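Local coordinates for protein hypothetical glycoside hydrolase (Parabacteroides distasonis, PDB 3TAW) that is of unknown function but belongs to the glycoside-hydrolase-like proteins of the beta-fructosidase clan, which share a five-bladed beta-propeller fold, at residues T10-R19 and G298-D309; V328-L336 and V347-N355. All coordinates share one frame; numbering follows the deposited sequence.

Interaction 1 of 2, residues T10-R19 and G298-D309; sequences TAWCLDGFER and GRLDKPFLQPTD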
loop_
_atom_site.group_PDB
_atom_site.type_symbol
_atom_site.label_atom_id
_atom_site.label_comp_id
_atom_site.label_asym_id
_atom_site.label_seq_id
_atom_site.Cartn_x
_atom_site.Cartn_y
_atom_site.Cartn_z
ATOM N N THR A 10 12.070 -10.081 18.531
ATOM C CA THR A 10 11.719 -9.481 17.237
ATOM C C THR A 10 12.462 -10.098 16.042
ATOM O O THR A 10 12.476 -9.503 14.969
ATOM C CB THR A 10 11.989 -7.959 17.204
ATOM O OG1 THR A 10 13.402 -7.723 17.203
ATOM C CG2 THR A 10 11.328 -7.255 18.364
ATOM N N ALA A 11 13.067 -11.280 16.216
ATOM C CA ALA A 11 13.731 -12.001 15.113
ATOM C C ALA A 11 12.811 -12.255 13.908
ATOM O O ALA A 11 13.291 -12.358 12.788
ATOM C CB ALA A 11 14.299 -13.324 15.601
ATOM N N TRP A 12 11.501 -12.357 14.152
ATOM C CA TRP A 12 10.504 -12.595 13.097
ATOM C C TRP A 12 10.310 -11.413 12.152
ATOM O O TRP A 12 9.740 -11.595 11.072
ATOM C CB TRP A 12 9.117 -12.917 13.702
ATOM C CG TRP A 12 8.608 -11.862 14.662
ATOM C CD1 TRP A 12 8.765 -11.849 16.030
ATOM C CD2 TRP A 12 7.874 -10.664 14.337
ATOM N NE1 TRP A 12 8.174 -10.728 16.566
ATOM C CE2 TRP A 12 7.610 -9.991 15.555
ATOM C CE3 TRP A 12 7.402 -10.108 13.149
ATOM C CZ2 TRP A 12 6.920 -8.777 15.606
ATOM C CZ3 TRP A 12 6.690 -8.904 13.205
ATOM C CH2 TRP A 12 6.449 -8.260 14.428
ATOM N N CYS A 13 10.706 -10.212 12.560
ATOM C CA CYS A 13 10.367 -9.022 11.771
ATOM C C CYS A 13 11.344 -8.795 10.623
ATOM O O CYS A 13 12.461 -9.286 10.622
ATOM C CB CYS A 13 10.222 -7.787 12.656
ATOM S SG CYS A 13 11.736 -6.949 13.097
ATOM N N LEU A 14 10.889 -8.065 9.617
ATOM C CA LEU A 14 11.747 -7.730 8.488
ATOM C C LEU A 14 12.330 -6.349 8.770
ATOM O O LEU A 14 11.777 -5.316 8.393
ATOM C CB LEU A 14 10.970 -7.778 7.173
ATOM C CG LEU A 14 11.811 -7.544 5.910
ATOM C CD1 LEU A 14 12.865 -8.637 5.743
ATOM C CD2 LEU A 14 10.907 -7.478 4.700
ATOM N N ASP A 15 13.451 -6.351 9.469
ATOM C CA ASP A 15 14.162 -5.126 9.798
ATOM C C ASP A 15 15.510 -5.128 9.075
ATOM O O ASP A 15 15.681 -5.833 8.082
ATOM C CB ASP A 15 14.253 -4.937 11.330
ATOM C CG ASP A 15 14.991 -6.055 12.048
ATOM O OD1 ASP A 15 15.519 -6.995 11.420
ATOM O OD2 ASP A 15 15.018 -5.965 13.301
ATOM N N GLY A 16 16.452 -4.322 9.533
ATOM C CA GLY A 16 17.727 -4.186 8.848
ATOM C C GLY A 16 17.671 -3.216 7.664
ATOM O O GLY A 16 18.595 -3.173 6.854
ATOM N N PHE A 17 16.598 -2.433 7.562
ATOM C CA PHE A 17 16.470 -1.504 6.440
ATOM C C PHE A 17 17.388 -0.298 6.588
ATOM O O PHE A 17 17.553 0.240 7.689
ATOM C CB PHE A 17 15.025 -1.045 6.255
ATOM C CG PHE A 17 14.171 -2.063 5.590
ATOM C CD1 PHE A 17 14.326 -2.324 4.241
ATOM C CD2 PHE A 17 13.237 -2.797 6.318
ATOM C CE1 PHE A 17 13.541 -3.278 3.608
ATOM C CE2 PHE A 17 12.452 -3.747 5.701
ATOM C CZ PHE A 17 12.599 -4.001 4.343
ATOM N N GLU A 18 17.997 0.096 5.476
ATOM C CA GLU A 18 18.846 1.281 5.432
ATOM C C GLU A 18 18.547 2.035 4.149
ATOM O O GLU A 18 18.438 1.439 3.080
ATOM C CB GLU A 18 20.327 0.908 5.438
ATOM C CG GLU A 18 20.710 -0.060 6.528
ATOM C CD GLU A 18 22.205 -0.222 6.689
ATOM O OE1 GLU A 18 22.978 0.282 5.846
ATOM O OE2 GLU A 18 22.607 -0.847 7.690
ATOM N N ARG A 19 18.403 3.346 4.262
ATOM C CA ARG A 19 18.331 4.207 3.083
ATOM C C ARG A 19 19.699 4.224 2.406
ATOM O O ARG A 19 20.685 4.560 3.044
ATOM C CB ARG A 19 17.989 5.638 3.499
ATOM C CG ARG A 19 16.648 5.796 4.192
ATOM C CD ARG A 19 16.606 7.100 4.984
ATOM N NE ARG A 19 15.298 7.377 5.579
ATOM C CZ ARG A 19 14.858 6.834 6.709
ATOM N NH1 ARG A 19 15.609 5.976 7.393
ATOM N NH2 ARG A 19 13.663 7.151 7.185
ATOM N N GLY A 298 2.538 -11.142 17.485
ATOM C CA GLY A 298 3.673 -10.222 17.604
ATOM C C GLY A 298 3.298 -8.843 17.104
ATOM O O GLY A 298 2.434 -8.710 16.254
ATOM N N ARG A 299 3.950 -7.829 17.668
ATOM C CA ARG A 299 3.753 -6.428 17.250
ATOM C C ARG A 299 4.905 -5.587 17.776
ATOM O O ARG A 299 5.215 -5.651 18.974
ATOM C CB ARG A 299 2.436 -5.919 17.821
ATOM C CG ARG A 299 1.966 -4.567 17.345
ATOM C CD ARG A 299 0.577 -4.308 17.907
ATOM N NE ARG A 299 0.005 -3.030 17.509
ATOM C CZ ARG A 299 -1.217 -2.606 17.827
ATOM N NH1 ARG A 299 -2.019 -3.367 18.571
ATOM N NH2 ARG A 299 -1.657 -1.426 17.396
ATOM N N LEU A 300 5.547 -4.801 16.908
ATOM C CA LEU A 300 6.705 -4.013 17.337
ATOM C C LEU A 300 6.247 -2.892 18.250
ATOM O O LEU A 300 5.265 -2.222 17.941
ATOM C CB LEU A 300 7.459 -3.415 16.148
ATOM C CG LEU A 300 8.054 -4.424 15.171
ATOM C CD1 LEU A 300 8.789 -3.658 14.045
ATOM C CD2 LEU A 300 8.975 -5.389 15.881
ATOM N N ASP A 301 6.966 -2.702 19.354
ATOM C CA ASP A 301 6.705 -1.603 20.297
ATOM C C ASP A 301 7.077 -0.238 19.724
ATOM O O ASP A 301 6.516 0.782 20.120
ATOM C CB ASP A 301 7.575 -1.752 21.552
ATOM C CG ASP A 301 7.168 -2.883 22.459
ATOM O OD1 ASP A 301 5.999 -3.304 22.490
ATOM O OD2 ASP A 301 8.067 -3.304 23.223
ATOM N N LYS A 302 8.090 -0.222 18.855
ATOM C CA LYS A 302 8.604 1.008 18.255
ATOM C C LYS A 302 8.697 0.812 16.742
ATOM O O LYS A 302 8.871 -0.317 16.268
ATOM C CB LYS A 302 9.992 1.323 18.793
ATOM C CG LYS A 302 10.027 1.618 20.290
ATOM C CD LYS A 302 11.418 1.953 20.755
ATOM C CE LYS A 302 11.494 1.864 22.261
ATOM N NZ LYS A 302 12.791 2.377 22.789
ATOM N N PRO A 303 8.587 1.907 15.983
ATOM C CA PRO A 303 8.603 1.779 14.524
ATOM C C PRO A 303 9.963 1.320 14.000
ATOM O O PRO A 303 10.990 1.601 14.623
ATOM C CB PRO A 303 8.284 3.196 14.042
ATOM C CG PRO A 303 8.652 4.095 15.164
ATOM C CD PRO A 303 8.469 3.306 16.419
ATOM N N PHE A 304 9.960 0.607 12.881
ATOM C CA PHE A 304 11.203 0.132 12.261
ATOM C C PHE A 304 11.669 1.151 11.220
ATOM O O PHE A 304 12.775 1.048 10.734
ATOM C CB PHE A 304 11.065 -1.245 11.632
ATOM C CG PHE A 304 10.279 -1.271 10.362
ATOM C CD1 PHE A 304 8.907 -1.345 10.383
ATOM C CD2 PHE A 304 10.913 -1.249 9.137
ATOM C CE1 PHE A 304 8.180 -1.353 9.210
ATOM C CE2 PHE A 304 10.197 -1.281 7.956
ATOM C CZ PHE A 304 8.819 -1.337 7.993
ATOM N N LEU A 305 10.824 2.126 10.910
ATOM C CA LEU A 305 11.163 3.210 9.976
ATOM C C LEU A 305 10.412 4.457 10.431
ATOM O O LEU A 305 9.238 4.369 10.745
ATOM C CB LEU A 305 10.737 2.841 8.563
ATOM C CG LEU A 305 11.281 3.670 7.387
ATOM C CD1 LEU A 305 12.767 3.370 7.147
ATOM C CD2 LEU A 305 10.463 3.372 6.112
ATOM N N GLN A 306 11.086 5.606 10.465
ATOM C CA GLN A 306 10.448 6.861 10.872
ATOM C C GLN A 306 10.966 8.007 10.004
ATOM O O GLN A 306 12.052 7.896 9.427
ATOM C CB GLN A 306 10.715 7.158 12.364
ATOM C CG GLN A 306 12.163 7.494 12.695
ATOM C CD GLN A 306 12.361 7.949 14.146
ATOM O OE1 GLN A 306 13.091 7.310 14.887
ATOM N NE2 GLN A 306 11.712 9.032 14.546
ATOM N N PRO A 307 10.175 9.083 9.876
ATOM C CA PRO A 307 10.673 10.232 9.101
ATOM C C PRO A 307 11.999 10.752 9.656
ATOM O O PRO A 307 12.123 11.021 10.863
ATOM C CB PRO A 307 9.558 11.252 9.229
ATOM C CG PRO A 307 8.334 10.435 9.422
ATOM C CD PRO A 307 8.781 9.297 10.312
ATOM N N THR A 308 12.978 10.881 8.765
ATOM C CA THR A 308 14.349 11.222 9.137
ATOM C C THR A 308 14.883 12.336 8.254
ATOM O O THR A 308 15.315 13.375 8.763
ATOM C CB THR A 308 15.239 9.986 9.049
ATOM O OG1 THR A 308 14.668 8.953 9.890
ATOM C CG2 THR A 308 16.681 10.297 9.490
ATOM N N ASP A 309 14.849 12.133 6.939
ATOM C CA ASP A 309 15.228 13.194 6.001
ATOM C C ASP A 309 14.139 14.274 5.924
ATOM O O ASP A 309 12.973 14.012 6.201
ATOM C CB ASP A 309 15.546 12.609 4.618
ATOM C CG ASP A 309 16.812 11.782 4.630
ATOM O OD1 ASP A 309 17.729 12.172 5.377
ATOM O OD2 ASP A 309 16.895 10.741 3.929
HETATM O O HOH W 1 14.528 -1.596 9.734
HETATM O O HOH W 2 14.153 5.323 10.121
#

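Interaction 2 of 2, residues V328-L336 and V347-N355; sequences VYYRNKWYL and VAVSDKQLN. With MG (magnesium ion), chain D; EDO (1,2-ethanediol), chain J.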
loop_
_atom_site.group_PDB
_atom_site.type_symbol
_atom_site.label_atom_id
_atom_site.label_comp_id
_atom_site.label_asym_id
_atom_site.label_seq_id
_atom_site.Cartn_x
_atom_site.Cartn_y
_atom_site.Cartn_z
ATOM N N VAL A 328 9.650 -5.702 -2.446
ATOM C CA VAL A 328 10.081 -6.773 -3.336
ATOM C C VAL A 328 11.388 -7.399 -2.853
ATOM O O VAL A 328 12.209 -6.740 -2.208
ATOM C CB VAL A 328 10.263 -6.300 -4.807
ATOM C CG1 VAL A 328 8.921 -5.850 -5.410
ATOM C CG2 VAL A 328 11.327 -5.174 -4.914
ATOM N N TYR A 329 11.578 -8.671 -3.198
ATOM C CA TYR A 329 12.816 -9.389 -2.975
ATOM C C TYR A 329 13.490 -9.537 -4.338
ATOM O O TYR A 329 12.973 -10.238 -5.224
ATOM C CB TYR A 329 12.512 -10.762 -2.381
ATOM C CG TYR A 329 13.748 -11.504 -1.998
ATOM C CD1 TYR A 329 14.510 -11.085 -0.924
ATOM C CD2 TYR A 329 14.186 -12.602 -2.734
ATOM C CE1 TYR A 329 15.668 -11.749 -0.559
ATOM C CE2 TYR A 329 15.340 -13.276 -2.374
ATOM C CZ TYR A 329 16.076 -12.831 -1.300
ATOM O OH TYR A 329 17.224 -13.482 -0.923
ATOM N N TYR A 330 14.620 -8.860 -4.515
ATOM C CA TYR A 330 15.252 -8.709 -5.845
ATOM C C TYR A 330 16.755 -8.740 -5.652
ATOM O O TYR A 330 17.267 -8.092 -4.747
ATOM C CB TYR A 330 14.847 -7.373 -6.447
ATOM C CG TYR A 330 15.246 -7.161 -7.884
ATOM C CD1 TYR A 330 14.562 -7.786 -8.904
ATOM C CD2 TYR A 330 16.271 -6.286 -8.218
ATOM C CE1 TYR A 330 14.908 -7.582 -10.246
ATOM C CE2 TYR A 330 16.620 -6.050 -9.541
ATOM C CZ TYR A 330 15.945 -6.706 -10.560
ATOM O OH TYR A 330 16.290 -6.504 -11.898
ATOM N N ARG A 331 17.450 -9.509 -6.476
ATOM C CA ARG A 331 18.913 -9.618 -6.369
ATOM C C ARG A 331 19.341 -9.850 -4.911
ATOM O O ARG A 331 20.227 -9.193 -4.389
ATOM C CB ARG A 331 19.585 -8.363 -6.940
ATOM C CG ARG A 331 19.298 -8.140 -8.390
ATOM C CD ARG A 331 19.921 -6.806 -8.905
ATOM N NE ARG A 331 21.381 -6.784 -8.766
ATOM C CZ ARG A 331 22.159 -5.781 -9.174
ATOM N NH1 ARG A 331 21.631 -4.707 -9.769
ATOM N NH2 ARG A 331 23.471 -5.844 -8.984
ATOM N N ASN A 332 18.658 -10.781 -4.265
ATOM C CA ASN A 332 18.999 -11.254 -2.927
ATOM C C ASN A 332 18.865 -10.236 -1.793
ATOM O O ASN A 332 19.408 -10.439 -0.688
ATOM C CB ASN A 332 20.372 -11.937 -2.942
ATOM C CG ASN A 332 20.322 -13.265 -3.679
ATOM O OD1 ASN A 332 19.697 -14.213 -3.206
ATOM N ND2 ASN A 332 20.935 -13.330 -4.823
ATOM N N LYS A 333 18.101 -9.182 -2.045
ATOM C CA LYS A 333 17.818 -8.170 -1.016
ATOM C C LYS A 333 16.342 -7.752 -1.044
ATOM O O LYS A 333 15.642 -7.913 -2.052
ATOM C CB LYS A 333 18.674 -6.917 -1.254
ATOM C CG LYS A 333 20.196 -7.119 -1.208
ATOM C CD LYS A 333 20.909 -5.791 -1.531
ATOM C CE LYS A 333 22.432 -5.876 -1.433
ATOM N NZ LYS A 333 22.937 -5.501 -0.072
ATOM N N TRP A 334 15.893 -7.146 0.051
ATOM C CA TRP A 334 14.558 -6.574 0.104
ATOM C C TRP A 334 14.621 -5.087 -0.186
ATOM O O TRP A 334 15.416 -4.377 0.424
ATOM C CB TRP A 334 13.961 -6.764 1.478
ATOM C CG TRP A 334 13.691 -8.168 1.811
ATOM C CD1 TRP A 334 14.498 -9.001 2.509
ATOM C CD2 TRP A 334 12.524 -8.921 1.472
ATOM N NE1 TRP A 334 13.923 -10.241 2.619
ATOM C CE2 TRP A 334 12.702 -10.222 2.012
ATOM C CE3 TRP A 334 11.364 -8.639 0.760
ATOM C CZ2 TRP A 334 11.760 -11.225 1.859
ATOM C CZ3 TRP A 334 10.409 -9.653 0.616
ATOM C CH2 TRP A 334 10.636 -10.931 1.167
ATOM N N TYR A 335 13.785 -4.644 -1.123
ATOM C CA TYR A 335 13.632 -3.248 -1.468
ATOM C C TYR A 335 12.231 -2.802 -1.056
ATOM O O TYR A 335 11.231 -3.345 -1.533
ATOM C CB TYR A 335 13.826 -3.044 -2.973
ATOM C CG TYR A 335 15.236 -3.317 -3.431
ATOM C CD1 TYR A 335 15.673 -4.617 -3.666
ATOM C CD2 TYR A 335 16.150 -2.281 -3.597
ATOM C CE1 TYR A 335 16.978 -4.869 -4.069
ATOM C CE2 TYR A 335 17.457 -2.525 -4.002
ATOM C CZ TYR A 335 17.867 -3.835 -4.241
ATOM O OH TYR A 335 19.191 -4.102 -4.634
ATOM N N LEU A 336 12.193 -1.841 -0.146
ATOM C CA LEU A 336 10.976 -1.295 0.461
ATOM C C LEU A 336 10.740 0.119 -0.066
ATOM O O LEU A 336 11.607 0.964 0.073
ATOM C CB LEU A 336 11.148 -1.242 1.986
ATOM C CG LEU A 336 10.010 -0.624 2.786
ATOM C CD1 LEU A 336 8.744 -1.509 2.696
ATOM C CD2 LEU A 336 10.428 -0.365 4.232
ATOM N N VAL A 347 13.278 4.711 -1.161
ATOM C CA VAL A 347 13.620 3.299 -1.016
ATOM C C VAL A 347 14.505 3.070 0.225
ATOM O O VAL A 347 15.352 3.893 0.570
ATOM C CB VAL A 347 14.301 2.730 -2.293
ATOM C CG1 VAL A 347 15.708 3.319 -2.520
ATOM C CG2 VAL A 347 14.323 1.198 -2.256
ATOM N N ALA A 348 14.286 1.949 0.895
ATOM C CA ALA A 348 15.218 1.435 1.897
ATOM C C ALA A 348 15.464 -0.048 1.561
ATOM O O ALA A 348 14.599 -0.729 0.989
ATOM C CB ALA A 348 14.663 1.610 3.338
ATOM N N VAL A 349 16.649 -0.535 1.908
ATOM C CA VAL A 349 17.109 -1.856 1.462
ATOM C C VAL A 349 17.547 -2.643 2.673
ATOM O O VAL A 349 18.129 -2.080 3.601
ATOM C CB VAL A 349 18.234 -1.729 0.410
ATOM C CG1 VAL A 349 18.637 -3.099 -0.158
ATOM C CG2 VAL A 349 17.778 -0.818 -0.727
ATOM N N SER A 350 17.190 -3.923 2.710
ATOM C CA SER A 350 17.634 -4.827 3.775
ATOM C C SER A 350 18.174 -6.145 3.219
ATOM O O SER A 350 17.704 -6.639 2.197
ATOM C CB SER A 350 16.475 -5.157 4.704
ATOM O OG SER A 350 16.889 -6.091 5.703
ATOM N N ASP A 351 19.136 -6.702 3.951
ATOM C CA ASP A 351 19.770 -7.966 3.613
ATOM C C ASP A 351 19.184 -9.119 4.439
ATOM O O ASP A 351 19.568 -10.273 4.247
ATOM C CB ASP A 351 21.277 -7.863 3.859
ATOM C CG ASP A 351 21.984 -6.992 2.824
ATOM O OD1 ASP A 351 21.775 -7.200 1.617
ATOM O OD2 ASP A 351 22.760 -6.107 3.211
ATOM N N LYS A 352 18.244 -8.809 5.337
ATOM C CA LYS A 352 17.713 -9.798 6.277
ATOM C C LYS A 352 17.048 -10.944 5.543
ATOM O O LYS A 352 16.280 -10.727 4.619
ATOM C CB LYS A 352 16.706 -9.182 7.248
ATOM C CG LYS A 352 16.304 -10.173 8.381
ATOM C CD LYS A 352 15.622 -9.496 9.525
ATOM C CE LYS A 352 15.356 -10.443 10.745
ATOM N NZ LYS A 352 14.913 -9.641 11.958
ATOM N N GLN A 353 17.329 -12.168 5.964
ATOM C CA GLN A 353 16.711 -13.298 5.311
ATOM C C GLN A 353 15.658 -13.861 6.268
ATOM O O GLN A 353 15.952 -14.228 7.388
ATOM C CB GLN A 353 17.758 -14.322 4.842
ATOM C CG GLN A 353 18.852 -13.729 3.844
ATOM C CD GLN A 353 18.324 -13.154 2.491
ATOM O OE1 GLN A 353 17.587 -13.817 1.740
ATOM N NE2 GLN A 353 18.768 -11.939 2.154
ATOM N N LEU A 354 14.412 -13.860 5.817
ATOM C CA LEU A 354 13.307 -14.393 6.613
ATOM C C LEU A 354 13.292 -15.900 6.442
ATOM O O LEU A 354 13.891 -16.433 5.483
ATOM C CB LEU A 354 11.978 -13.807 6.153
ATOM C CG LEU A 354 11.784 -12.294 6.317
ATOM C CD1 LEU A 354 10.456 -11.836 5.707
ATOM C CD2 LEU A 354 11.871 -11.947 7.785
ATOM N N ASN A 355 12.605 -16.580 7.356
ATOM C CA ASN A 355 12.573 -18.035 7.346
ATOM C C ASN A 355 11.342 -18.567 6.601
ATOM O O ASN A 355 10.201 -18.408 7.080
ATOM C CB ASN A 355 12.581 -18.545 8.782
ATOM C CG ASN A 355 12.616 -20.044 8.853
ATOM O OD1 ASN A 355 12.849 -20.711 7.836
ATOM N ND2 ASN A 355 12.402 -20.599 10.056
HETATM MG MG MG D . 13.264 -22.418 6.767
HETATM C C1 EDO J . 15.137 -12.341 -7.360
HETATM O O1 EDO J . 15.771 -11.324 -8.171
HETATM C C2 EDO J . 15.726 -12.363 -5.945
HETATM O O2 EDO J . 17.148 -12.611 -5.920
HETATM O O HOH W 3 21.561 -9.893 0.700
HETATM O O HOH W 4 22.335 -3.859 2.018
HETATM O O HOH W 5 14.362 -13.594 2.700
#

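Interaction 1 of 2, residues T10-R19 and G298-D309
Arg-19, Phe-17 and Trp-12 reach from the N-terminal loop to three successive patches of 298-309. Arg-19 runs extended from CG to NE and brings its guanidinium edge-on to the carbonyl of Gln-306, with NH2 2.9 Å from Gln-306 O in a weak, bent hydrogen bond (120° at the hydrogen). Thr-308 lies over one face of the group, its CB 3.7 Å above the guanidinium plane toward the rim; its OG1 lies over the same group but bonds to Gln-306 O rather than to the arginine, so that this carbonyl accepts from both side chains. The Leu-305 methyl CD1 comes obliquely to the guanidinium, 3.9 Å from Arg-19 NH1, a van der Waals contact. Water 2 lies in the guanidinium plane and accepts hydrogen bonds from Arg-19 NH1 and Gln-306 N. Asp-309 slides past the arginine in the opposite direction, OD2 staying 4.1 Å from NE, too far for a salt bridge; NH2 finds its carboxylate in Glu-312.

In the middle patch the Phe-17 and Phe-304 rings meet obliquely, planes 44° apart, with Phe-17 CD2 3.8 Å from Phe-304 CE2. Water 1 bridges Phe-17 N and, weakly, Phe-304 O.

At the far end Leu-300 CD2 touches Thr-10 CG2 at 3.9 Å and Trp-12 CZ2 at 4.0 Å. Trp-12 holds CG between its own backbone N and carbonyl carbon (chi1 55°), which folds the indole back over Cys-13 CB and brings CZ2 to 3.7 Å from Arg-299 N.

The 298-309 segment leads from strand 296-299 toward helix 310-313, where Glu-312 lies. Phe-304 also packs on Ala-283 and Gln-285 of strand 281-288 and on Leu-336 of strand 333-340, while Leu-305 leans on Val-322 and Val-324 of strand 322-330, so the contact spans two neighbouring sheets.

Interaction 2 of 2, residues V328-L336 and V347-N355
Val-349 packs against Tyr-335 across an antiparallel beta hairpin, strands 333-340 and 344-350, in the three-stranded sheet near the C-terminus of this probable five-bladed propeller. Backbone hydrogen bonds in both directions join Trp-334 to Ser-350 and Leu-336 to Ala-348, leaving Tyr-335 and Val-349 as the non-hydrogen-bonded pair between them. Val-349 holds CG1 anti to its backbone nitrogen (chi1 -175°), which sets this methyl as a bump over the tyrosine face: a CH-pi contact 4.2 Å from CG1 to the Tyr-335 ring centroid, 17° off the normal. The same methyl nestles against the lysine stem, 3.8 Å from Lys-333 CD, so it fills the notch between the two side chains. Val-347 CG2 comes instead to the ring edge, 4.2 Å from Tyr-335 CD2.

On the other face of the sheet Trp-334 is the large filler. Tyr-329 CD1 covers the centre of its indole, 3.5 Å above the plane; the Lys-352 carbonyl lies at the edge, and the Leu-354 side chain crosses the indole at about a right angle, its CD1 4.1 Å from Trp-334 CZ2.

Gln-353, bent at chi2, folds against the type I' turn from Tyr-330 to Lys-333. Its amide faces both ways: OE1 takes a weak hydrogen bond of 2.7 Å from Tyr-329 OH, while NE2 gives one of 3.3 Å to Asn-332 O from above that carbonyl's plane, and a second to Asp-351 O. On the turn's backbone, 1,2-ethanediol accepts from the nitrogens of Arg-331 and Asn-332. Beyond Leu-354 the chain leaves the hairpin and reaches the metal, where Phe-356 O is a further ligand and Asn-355 OD1 binds magnesium at 2.1 Å.

How the interactions relate
Interactions 1 and 2 have centres 13 Å apart and are joined through the loop 10-19 of interaction 1, which packs against 298-309 and also against the hairpin of interaction 2. Lys-352 NZ reaches into this loop, forming a salt bridge of 2.8 Å with Asp-15 OD1 and lying 2.8 Å from Cys-13 O; Ser-350 OG is 2.7 Å from Asp-15 O, a probable hydrogen bond. Glu-18 makes a backbone hydrogen bond with Val-349, on the outer strand of the three-stranded sheet. Leu-14 packs on Trp-334, and Phe-17 on Leu-336. The magnesium ion belongs to interaction 2, and the Trp-12 side chain of interaction 1 stays about 12 Å from it.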